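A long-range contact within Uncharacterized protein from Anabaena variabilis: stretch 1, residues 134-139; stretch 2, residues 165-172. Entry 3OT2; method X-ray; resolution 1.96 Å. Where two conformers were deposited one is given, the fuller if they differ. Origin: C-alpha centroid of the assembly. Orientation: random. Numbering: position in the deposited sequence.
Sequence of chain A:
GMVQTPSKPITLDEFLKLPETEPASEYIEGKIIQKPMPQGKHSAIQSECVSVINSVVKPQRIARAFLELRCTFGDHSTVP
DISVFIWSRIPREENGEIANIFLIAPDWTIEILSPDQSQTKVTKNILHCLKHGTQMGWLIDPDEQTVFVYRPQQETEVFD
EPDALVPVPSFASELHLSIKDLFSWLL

Stretch 1 (134-139) TQMGWL
Stretch 2 (165-172) LVPVPSFA

Stretch 1 runs from a loop at Thr 134 and Gln 135 into a strand that starts at Met 136. Stretch 2 is mostly extended loop, with a short 3-10 segment at Ser 170 and Phe 171. The touching parts run in roughly opposite directions, 150° apart end to end. Register is set by Met 136 and Pro 169, whose CA atoms lie 6.4 Å apart. No backbone-to-backbone hydrogen bond joins the stretches; side chains fill the gap, and 357 Å² is buried in all.

The strand is well extended, with phi/psi of -151/146 at Met 136, -120/139 at Gly 137 and -117/129 at Trp 138. Strand alternation therefore sends the side chains of Met 136 and Trp 138 toward stretch 2. Gly 137, between them, makes no contact. From Val 166 to Pro 169 the facing chain is also extended (-85/128, -60/148, -128/157, -61/154). Both prolines have a C-gamma exo pucker.

Trp 138 (chi1 -87°, chi2 15°) carries the one direct hydrogen bond. Its NE1 donates to Pro 167 O at 2.9 Å, with an N-H...O angle of 140°. The carbonyl oxygen sits at the ring edge, near the ring plane, where the indole N-H can reach it. The benzo side of the indole fits between two valines: CZ2 lies 3.5 Å from Val 166 CG1 and 3.8 Å from Val 168 CG1. Val 166 is t and points toward stretch 1. Val 168 is m; its CA-to-CB bond points away, yet CG1 still reaches the ring.

Met 136 is a selenomethionine with chi angles t, t, m. Its long side chain fills the hollow along the Pro 167 to Pro 169 backbone. SE lies 3.3 Å from Pro 167 O and 3.9 Å from Pro 169 CD. CE lies 4.0 Å from Pro 167 CB and 3.8 Å from Val 168 C. The Pro 167 carbonyl thus meets both the indole N-H and the selenium.

Gln 135 (chi1 m, chi2 t, chi3 31°) extends to the far end of the contact. Its OE1 is 3.9 Å from Pro 169 CB and 4.0 Å from Phe 171 CD2, at the edge of the phenyl ring. Phe 171 has chi1 p and chi2 83°. A water bridges the polar groups here. It donates to Gln 135 OE1 at 2.6 Å, accepts from Phe 171 N at 3.1 Å, and hydrogen-bonds Ser 170 OG at 2.8 Å. Within stretch 2, Ala 172 N donates to Pro 169 O at 2.9 Å, closing the turn.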

# COMPACT_ATOMS: atom_id res chain seq x y z
N THR A 134 8.87 3.94 -14.56
CA THR A 134 7.66 4.76 -14.41
C THR A 134 7.99 5.96 -13.50
O THR A 134 8.68 5.81 -12.49
CB THR A 134 6.51 3.91 -13.91
OG1 THR A 134 6.23 2.92 -14.90
CG2 THR A 134 5.24 4.72 -13.62
N GLN A 135 7.52 7.16 -13.89
CA GLN A 135 7.77 8.37 -13.12
C GLN A 135 6.85 8.43 -11.92
O GLN A 135 7.26 8.92 -10.88
CB GLN A 135 7.56 9.65 -13.97
CG GLN A 135 8.31 9.67 -15.31
CD GLN A 135 8.04 10.96 -16.07
OE1 GLN A 135 7.80 12.04 -15.49
NE2 GLN A 135 8.12 10.88 -17.41
N MSE A 136 5.59 8.02 -12.08
CA MSE A 136 4.63 8.12 -10.99
C MSE A 136 3.56 7.05 -11.08
O MSE A 136 3.11 6.69 -12.16
CB MSE A 136 3.94 9.52 -10.99
CG MSE A 136 2.96 9.70 -9.81
SE MSE A 136 2.17 11.47 -9.77
CE MSE A 136 3.69 12.48 -9.06
N GLY A 137 3.14 6.60 -9.91
CA GLY A 137 2.01 5.70 -9.77
C GLY A 137 0.94 6.35 -8.91
O GLY A 137 1.26 7.05 -7.95
N TRP A 138 -0.32 6.17 -9.30
CA TRP A 138 -1.49 6.57 -8.51
C TRP A 138 -2.29 5.35 -8.15
O TRP A 138 -2.64 4.56 -9.03
CB TRP A 138 -2.43 7.51 -9.31
CG TRP A 138 -2.15 8.99 -9.27
CD1 TRP A 138 -1.02 9.63 -8.86
CD2 TRP A 138 -3.02 10.00 -9.78
NE1 TRP A 138 -1.16 10.99 -9.01
CE2 TRP A 138 -2.39 11.25 -9.56
CE3 TRP A 138 -4.32 9.98 -10.34
CZ2 TRP A 138 -3.01 12.47 -9.89
CZ3 TRP A 138 -4.93 11.18 -10.66
CH2 TRP A 138 -4.28 12.41 -10.43
N LEU A 139 -2.60 5.19 -6.86
CA LEU A 139 -3.51 4.15 -6.41
C LEU A 139 -4.72 4.87 -5.85
O LEU A 139 -4.62 5.51 -4.79
CB LEU A 139 -2.88 3.16 -5.40
CG LEU A 139 -3.85 2.12 -4.79
CD1 LEU A 139 -4.63 1.38 -5.85
CD2 LEU A 139 -3.11 1.14 -3.92
N LEU A 165 -4.68 19.09 -3.66
CA LEU A 165 -4.40 18.75 -5.06
C LEU A 165 -3.57 17.50 -5.10
O LEU A 165 -2.63 17.36 -4.33
CB LEU A 165 -3.65 19.87 -5.77
CG LEU A 165 -4.38 21.18 -6.03
CD1 LEU A 165 -3.48 22.10 -6.81
CD2 LEU A 165 -5.67 20.96 -6.82
N VAL A 166 -3.91 16.58 -6.00
CA VAL A 166 -3.16 15.34 -6.10
C VAL A 166 -1.95 15.62 -7.00
O VAL A 166 -2.15 16.14 -8.09
CB VAL A 166 -4.02 14.15 -6.61
CG1 VAL A 166 -3.30 12.82 -6.42
CG2 VAL A 166 -5.37 14.12 -5.90
N PRO A 167 -0.71 15.30 -6.58
CA PRO A 167 0.44 15.55 -7.47
C PRO A 167 0.34 14.79 -8.78
O PRO A 167 -0.17 13.66 -8.87
CB PRO A 167 1.64 15.01 -6.67
CG PRO A 167 1.18 14.90 -5.28
CD PRO A 167 -0.30 14.67 -5.32
N VAL A 168 0.90 15.41 -9.80
CA VAL A 168 0.92 14.86 -11.15
C VAL A 168 2.37 14.88 -11.65
O VAL A 168 3.15 15.70 -11.16
CB VAL A 168 -0.05 15.64 -12.09
CG1 VAL A 168 -1.51 15.39 -11.72
CG2 VAL A 168 0.27 17.15 -12.13
N PRO A 169 2.77 14.04 -12.63
CA PRO A 169 4.14 14.16 -13.17
C PRO A 169 4.32 15.54 -13.81
O PRO A 169 3.33 16.18 -14.18
CB PRO A 169 4.22 13.05 -14.22
CG PRO A 169 3.04 12.18 -13.98
CD PRO A 169 1.98 13.02 -13.36
N SER A 170 5.56 16.04 -13.87
CA SER A 170 5.80 17.40 -14.36
C SER A 170 5.29 17.60 -15.82
O SER A 170 4.82 18.70 -16.12
CB SER A 170 7.26 17.80 -14.21
OG SER A 170 8.10 16.92 -14.95
N PHE A 171 5.28 16.55 -16.68
CA PHE A 171 4.75 16.75 -18.04
C PHE A 171 3.24 17.08 -18.00
O PHE A 171 2.74 17.70 -18.94
CB PHE A 171 4.99 15.52 -18.95
CG PHE A 171 4.23 14.26 -18.56
CD1 PHE A 171 2.90 14.07 -18.97
CD2 PHE A 171 4.85 13.24 -17.84
CE1 PHE A 171 2.22 12.89 -18.65
CE2 PHE A 171 4.17 12.03 -17.56
CZ PHE A 171 2.86 11.88 -17.95
N ALA A 172 2.52 16.68 -16.92
CA ALA A 172 1.09 16.94 -16.78
C ALA A 172 0.80 18.05 -15.73
O ALA A 172 -0.34 18.17 -15.28
CB ALA A 172 0.38 15.64 -16.38
O HOH W 1 7.64 14.54 -16.32